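Local atomic coordinates of choline kinase (PDB entry 4R78), a protein that probably phosphorylates choline as a bacterial choline kinase of protein kinase-like fold, and binds adenosine monophosphate in its nucleotide pocket. Residues Tyr263-Asp268 / Lys298-Tyr303; Ile270-Thr275 / Asn291-Ala296. All coordinates share one frame; numbering follows the deposited sequence.

Contact 1. Residues Tyr263-Asp268 / Lys298-Tyr303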
loop_
_atom_site.group_PDB
_atom_site.type_symbol
_atom_site.label_atom_id
_atom_site.label_comp_id
_atom_site.label_asym_id
_atom_site.label_seq_id
_atom_site.Cartn_x
_atom_site.Cartn_y
_atom_site.Cartn_z
ATOM N N TYR A 263 -0.138 15.142 -3.789
ATOM C CA TYR A 263 0.167 13.733 -3.556
ATOM C C TYR A 263 -0.613 12.783 -4.460
ATOM O O TYR A 263 -0.099 11.728 -4.814
ATOM C CB TYR A 263 0.037 13.358 -2.073
ATOM C CG TYR A 263 1.134 13.960 -1.219
ATOM C CD1 TYR A 263 2.475 13.830 -1.587
ATOM C CD2 TYR A 263 0.838 14.647 -0.043
ATOM C CE1 TYR A 263 3.492 14.382 -0.818
ATOM C CE2 TYR A 263 1.853 15.205 0.739
ATOM C CZ TYR A 263 3.173 15.062 0.344
ATOM O OH TYR A 263 4.185 15.604 1.103
ATOM N N LYS A 264 -1.819 13.177 -4.871
ATOM C CA LYS A 264 -2.574 12.406 -5.869
ATOM C C LYS A 264 -1.769 12.288 -7.168
ATOM O O LYS A 264 -1.679 11.211 -7.747
ATOM C CB LYS A 264 -3.941 13.044 -6.149
ATOM C CG LYS A 264 -4.988 12.843 -5.056
ATOM C CD LYS A 264 -6.295 13.498 -5.470
ATOM C CE LYS A 264 -7.399 13.273 -4.453
ATOM N NZ LYS A 264 -8.582 14.129 -4.770
ATOM N N ILE A 265 -1.176 13.397 -7.613
ATOM C CA ILE A 265 -0.362 13.400 -8.831
ATOM C C ILE A 265 0.880 12.524 -8.672
ATOM O O ILE A 265 1.228 11.754 -9.572
ATOM C CB ILE A 265 0.047 14.840 -9.243
ATOM C CG1 ILE A 265 -1.191 15.658 -9.627
ATOM C CG2 ILE A 265 1.040 14.817 -10.410
ATOM C CD1 ILE A 265 -0.964 17.159 -9.599
ATOM N N LEU A 266 1.530 12.629 -7.515
ATOM C CA LEU A 266 2.731 11.847 -7.257
ATOM C C LEU A 266 2.418 10.357 -7.210
ATOM O O LEU A 266 3.189 9.548 -7.712
ATOM C CB LEU A 266 3.417 12.299 -5.965
ATOM C CG LEU A 266 4.035 13.700 -5.954
ATOM C CD1 LEU A 266 4.710 13.966 -4.631
ATOM C CD2 LEU A 266 5.031 13.863 -7.079
ATOM N N GLN A 267 1.274 10.008 -6.629
ATOM C CA GLN A 267 0.838 8.615 -6.554
ATOM C C GLN A 267 0.541 8.023 -7.928
ATOM O O GLN A 267 0.999 6.929 -8.243
ATOM C CB GLN A 267 -0.367 8.476 -5.621
ATOM C CG GLN A 267 0.045 8.506 -4.162
ATOM C CD GLN A 267 -1.055 8.896 -3.199
ATOM O OE1 GLN A 267 -0.782 9.417 -2.109
ATOM N NE2 GLN A 267 -2.295 8.643 -3.575
ATOM N N ASP A 268 -0.209 8.749 -8.753
ATOM C CA ASP A 268 -0.489 8.270 -10.100
ATOM C C ASP A 268 0.794 8.066 -10.906
ATOM O O ASP A 268 0.912 7.083 -11.643
ATOM C CB ASP A 268 -1.460 9.200 -10.823
ATOM C CG ASP A 268 -2.908 8.888 -10.502
ATOM O OD1 ASP A 268 -3.217 7.739 -10.116
ATOM O OD2 ASP A 268 -3.753 9.792 -10.652
ATOM N N LYS A 298 -3.889 14.794 -16.213
ATOM C CA LYS A 298 -5.108 15.546 -15.897
ATOM C C LYS A 298 -4.939 16.367 -14.620
ATOM O O LYS A 298 -5.314 17.541 -14.573
ATOM C CB LYS A 298 -6.293 14.582 -15.755
ATOM C CG LYS A 298 -7.639 15.245 -15.494
ATOM C CD LYS A 298 -8.718 14.197 -15.251
ATOM C CE LYS A 298 -10.043 14.825 -14.833
ATOM N NZ LYS A 298 -10.729 15.513 -15.961
ATOM N N GLY A 299 -4.369 15.740 -13.591
ATOM C CA GLY A 299 -4.122 16.398 -12.310
ATOM C C GLY A 299 -3.176 17.578 -12.416
ATOM O O GLY A 299 -3.400 18.613 -11.782
ATOM N N LEU A 300 -2.121 17.424 -13.216
ATOM C CA LEU A 300 -1.164 18.508 -13.448
ATOM C C LEU A 300 -1.844 19.726 -14.072
ATOM O O LEU A 300 -1.596 20.856 -13.650
ATOM C CB LEU A 300 0.008 18.035 -14.319
ATOM C CG LEU A 300 1.076 17.153 -13.661
ATOM C CD1 LEU A 300 1.913 16.481 -14.732
ATOM C CD2 LEU A 300 1.958 17.948 -12.699
ATOM N N ALA A 301 -2.709 19.491 -15.058
ATOM C CA ALA A 301 -3.434 20.578 -15.721
ATOM C C ALA A 301 -4.391 21.284 -14.766
ATOM O O ALA A 301 -4.456 22.517 -14.749
ATOM C CB ALA A 301 -4.180 20.066 -16.940
ATOM N N SER A 302 -5.114 20.503 -13.965
ATOM C CA SER A 302 -6.083 21.045 -13.006
ATOM C C SER A 302 -5.393 21.817 -11.883
ATOM O O SER A 302 -5.904 22.843 -11.417
ATOM C CB SER A 302 -6.957 19.929 -12.428
ATOM O OG SER A 302 -7.637 19.229 -13.456
ATOM N N TYR A 303 -4.231 21.322 -11.463
ATOM C CA TYR A 303 -3.439 21.972 -10.424
ATOM C C TYR A 303 -2.902 23.325 -10.895
ATOM O O TYR A 303 -2.982 24.318 -10.165
ATOM C CB TYR A 303 -2.289 21.066 -9.963
ATOM C CG TYR A 303 -1.417 21.716 -8.917
ATOM C CD1 TYR A 303 -1.847 21.815 -7.594
ATOM C CD2 TYR A 303 -0.175 22.249 -9.253
ATOM C CE1 TYR A 303 -1.061 22.424 -6.631
ATOM C CE2 TYR A 303 0.623 22.861 -8.295
ATOM C CZ TYR A 303 0.173 22.943 -6.989
ATOM O OH TYR A 303 0.950 23.545 -6.036
#
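An apolar contact between two antiparallel helices, in which one isoleucine side chain lies against the backbone beside a glycine, joins residues 263-268 of helix 257-280 to residues 298-303 at the C-terminal end of helix 288-303. The axes of the two short segments pass 9.5 Å apart, with 159° between their N-to-C directions. The backbones come nearest at Ile265 and Gly299, whose CA atoms are 5.9 Å apart, and the isoleucine uses this position with both of its branches. The longer branch lies over the peptide that follows the glycine: Ile265 CD1 is 3.6 Å from Gly299 O, and Ile265 CG1 is 4.0 Å from Gly299 CA. Having no side chain, Gly299 presents bare backbone to this branch. Gly299 O also takes the helix bond from Tyr303 N, so the methyl meets a carbonyl already engaged in its own helix.

With CG1 anti to its carbonyl carbon (chi1 -65°), Ile265 turns its other branch, CG2, toward Leu300, and the two side chains cross obliquely with Ile265 CG2 4.0 Å from Leu300 CD2. On the C-terminal side Ile265 CD1 also reaches Tyr303 CB at 4.1 Å, while the hydroxyl of that tyrosine bonds to Glu258 near the start of helix 257-280. Two further helices continue the packing: Leu179 of helix 179-186 touches both Ile265 and Tyr303, and Leu300 leans on Val172, Ala175 and Val176 of helix 169-177.

Contact 2. Residues Ile270-Thr275 / Asn291-Ala296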
loop_
_atom_site.group_PDB
_atom_site.type_symbol
_atom_site.label_atom_id
_atom_site.label_comp_id
_atom_site.label_asym_id
_atom_site.label_seq_id
_atom_site.Cartn_x
_atom_site.Cartn_y
_atom_site.Cartn_z
ATOM N N ILE A 270 3.966 7.503 -9.602
ATOM C CA ILE A 270 4.695 6.389 -9.002
ATOM C C ILE A 270 4.074 5.032 -9.332
ATOM O O ILE A 270 4.774 4.120 -9.781
ATOM C CB ILE A 270 4.875 6.592 -7.476
ATOM C CG1 ILE A 270 5.892 7.713 -7.235
ATOM C CG2 ILE A 270 5.314 5.291 -6.785
ATOM C CD1 ILE A 270 5.853 8.322 -5.855
ATOM N N TRP A 271 2.766 4.895 -9.131
ATOM C CA TRP A 271 2.118 3.606 -9.391
ATOM C C TRP A 271 2.030 3.256 -10.884
ATOM O O TRP A 271 1.973 2.076 -11.241
ATOM C CB TRP A 271 0.766 3.490 -8.668
ATOM C CG TRP A 271 0.884 3.585 -7.157
ATOM C CD1 TRP A 271 0.282 4.508 -6.345
ATOM C CD2 TRP A 271 1.658 2.738 -6.288
ATOM N NE1 TRP A 271 0.625 4.288 -5.031
ATOM C CE2 TRP A 271 1.467 3.209 -4.966
ATOM C CE3 TRP A 271 2.491 1.627 -6.497
ATOM C CZ2 TRP A 271 2.079 2.612 -3.857
ATOM C CZ3 TRP A 271 3.098 1.029 -5.392
ATOM C CH2 TRP A 271 2.889 1.526 -4.088
ATOM N N SER A 272 2.050 4.263 -11.759
ATOM C CA SER A 272 2.151 3.986 -13.195
ATOM C C SER A 272 3.519 3.381 -13.537
ATOM O O SER A 272 3.615 2.513 -14.402
ATOM C CB SER A 272 1.848 5.225 -14.054
ATOM O OG SER A 272 2.951 6.114 -14.130
ATOM N N LEU A 273 4.564 3.817 -12.834
ATOM C CA LEU A 273 5.914 3.290 -13.067
ATOM C C LEU A 273 6.057 1.894 -12.457
ATOM O O LEU A 273 6.636 0.992 -13.068
ATOM C CB LEU A 273 6.988 4.252 -12.543
ATOM C CG LEU A 273 7.100 5.603 -13.266
ATOM C CD1 LEU A 273 7.972 6.575 -12.481
ATOM C CD2 LEU A 273 7.627 5.455 -14.697
ATOM N N TRP A 274 5.496 1.719 -11.263
ATOM C CA TRP A 274 5.346 0.400 -10.645
ATOM C C TRP A 274 4.720 -0.608 -11.621
ATOM O O TRP A 274 5.172 -1.754 -11.715
ATOM C CB TRP A 274 4.501 0.540 -9.375
ATOM C CG TRP A 274 4.128 -0.743 -8.664
ATOM C CD1 TRP A 274 4.826 -1.363 -7.662
ATOM C CD2 TRP A 274 2.955 -1.535 -8.884
ATOM N NE1 TRP A 274 4.158 -2.494 -7.251
ATOM C CE2 TRP A 274 3.008 -2.624 -7.982
ATOM C CE3 TRP A 274 1.861 -1.430 -9.759
ATOM C CZ2 TRP A 274 2.014 -3.611 -7.938
ATOM C CZ3 TRP A 274 0.870 -2.407 -9.712
ATOM C CH2 TRP A 274 0.952 -3.481 -8.803
ATOM N N THR A 275 3.697 -0.168 -12.356
ATOM C CA THR A 275 2.998 -1.021 -13.318
ATOM C C THR A 275 3.943 -1.524 -14.404
ATOM O O THR A 275 3.972 -2.726 -14.698
ATOM C CB THR A 275 1.800 -0.284 -13.962
ATOM O OG1 THR A 275 0.883 0.108 -12.937
ATOM C CG2 THR A 275 1.070 -1.191 -14.951
ATOM N N ASN A 291 -3.776 4.421 -17.689
ATOM C CA ASN A 291 -4.856 5.240 -17.152
ATOM C C ASN A 291 -4.461 6.055 -15.923
ATOM O O ASN A 291 -4.876 7.207 -15.778
ATOM C CB ASN A 291 -6.093 4.379 -16.874
ATOM C CG ASN A 291 -6.708 3.814 -18.147
ATOM O OD1 ASN A 291 -6.482 4.326 -19.246
ATOM N ND2 ASN A 291 -7.493 2.752 -18.001
ATOM N N ARG A 292 -3.656 5.466 -15.041
ATOM C CA ARG A 292 -3.154 6.223 -13.895
ATOM C C ARG A 292 -2.257 7.366 -14.362
ATOM O O ARG A 292 -2.355 8.483 -13.860
ATOM C CB ARG A 292 -2.420 5.324 -12.899
ATOM C CG ARG A 292 -3.339 4.375 -12.139
ATOM C CD ARG A 292 -2.745 3.925 -10.824
ATOM N NE ARG A 292 -2.767 5.019 -9.853
ATOM C CZ ARG A 292 -2.822 4.868 -8.531
ATOM N NH1 ARG A 292 -2.848 5.942 -7.756
ATOM N NH2 ARG A 292 -2.847 3.661 -7.979
ATOM N N TYR A 293 -1.401 7.084 -15.338
ATOM C CA TYR A 293 -0.519 8.099 -15.896
ATOM C C TYR A 293 -1.305 9.263 -16.500
ATOM O O TYR A 293 -0.984 10.424 -16.254
ATOM C CB TYR A 293 0.402 7.463 -16.933
ATOM C CG TYR A 293 1.401 8.403 -17.560
ATOM C CD1 TYR A 293 2.624 8.662 -16.943
ATOM C CD2 TYR A 293 1.138 9.006 -18.792
ATOM C CE1 TYR A 293 3.555 9.519 -17.523
ATOM C CE2 TYR A 293 2.061 9.857 -19.386
ATOM C CZ TYR A 293 3.266 10.107 -18.747
ATOM O OH TYR A 293 4.192 10.936 -19.329
ATOM N N GLN A 294 -2.342 8.947 -17.274
ATOM C CA GLN A 294 -3.208 9.972 -17.856
ATOM C C GLN A 294 -3.891 10.815 -16.771
ATOM O O GLN A 294 -4.088 12.023 -16.944
ATOM C CB GLN A 294 -4.227 9.341 -18.817
ATOM C CG GLN A 294 -5.224 10.326 -19.459
ATOM C CD GLN A 294 -4.566 11.575 -20.055
ATOM O OE1 GLN A 294 -3.476 11.515 -20.629
ATOM N NE2 GLN A 294 -5.231 12.711 -19.913
ATOM N N ARG A 295 -4.233 10.189 -15.651
ATOM C CA ARG A 295 -4.825 10.914 -14.533
ATOM C C ARG A 295 -3.818 11.865 -13.869
ATOM O O ARG A 295 -4.205 12.928 -13.374
ATOM C CB ARG A 295 -5.455 9.952 -13.523
ATOM C CG ARG A 295 -6.410 10.615 -12.529
ATOM C CD ARG A 295 -7.233 9.583 -11.768
ATOM N NE ARG A 295 -6.384 8.634 -11.044
ATOM C CZ ARG A 295 -6.809 7.510 -10.472
ATOM N NH1 ARG A 295 -8.089 7.163 -10.521
ATOM N NH2 ARG A 295 -5.942 6.726 -9.843
ATOM N N ALA A 296 -2.537 11.488 -13.868
ATOM C CA ALA A 296 -1.468 12.396 -13.434
ATOM C C ALA A 296 -1.413 13.611 -14.365
ATOM O O ALA A 296 -1.298 14.752 -13.913
ATOM C CB ALA A 296 -0.122 11.676 -13.398
#
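The guanidinium of Arg292 turns one face to Trp271, whose CB sits 3.6 Å above its plane, displaced toward the rim, while Trp271 CD1 lies over the same face, 3.6 Å from Arg292 NH2. The two side chains run side by side in the same direction, their planes inclined by 39°, a slanted contact and not a flat stack. A bend at chi3 (73°) brings the arginine's end alongside the indole. Trp274 CG lies in plane at the edge of the Trp271 ring, one face of the Trp274 ring receives Trp271 CE3, and Tyr217 meets Trp271 edge-to-face. Arg292 CZ lies in plane at the edge of the Arg295 guanidinium, Asp268 bridging to both arginines; a salt bridge to Glu233 and a hydrogen bond from Arg292 NH2 to Tyr288 OH also hold Arg292, probably stabilising its positive charge in this buried setting.

Where the two segments come nearest, the CA atoms of Ser272 and Tyr293 are 5.6 Å apart. Ser272 OG approaches the tyrosine ring at its edge, 3.8 Å from Tyr293 CD1; that hydroxyl bonds to Thr269 O, and the Tyr293 ring stacks with Tyr166. Trp271 O accepts from Thr275 N and Thr275 OG1, one turn further along the same helix.

The antiparallel segments belong to helices 257-280 and 288-303, with Leu232 of helix 223-233 against Arg292 and Tyr169 and Val172 of helix 169-177 against Tyr293.

How the contacts relate
Contacts 1 and 2 are successive levels of one antiparallel helix pair, 257-280 with 288-303, with centres 10 Å apart on the same side of the chain's centre. Along the chain the order is 263-268, 270-275, 291-296, 298-303, as in a helical hairpin: contact 2 lies nearer the connection between the helices, contact 1 farther from it. Asp268 of contact 1 joins the levels, its OD1 2.8 Å from Arg292 NE and its OD2 2.9 Å from Arg295 NE, both salt bridges. The hairpin thus combines an apolar level that includes the last turns of helix 288-303 with a buried, charged one where the side chain of Trp271 is about 10 Å from the bound AMP.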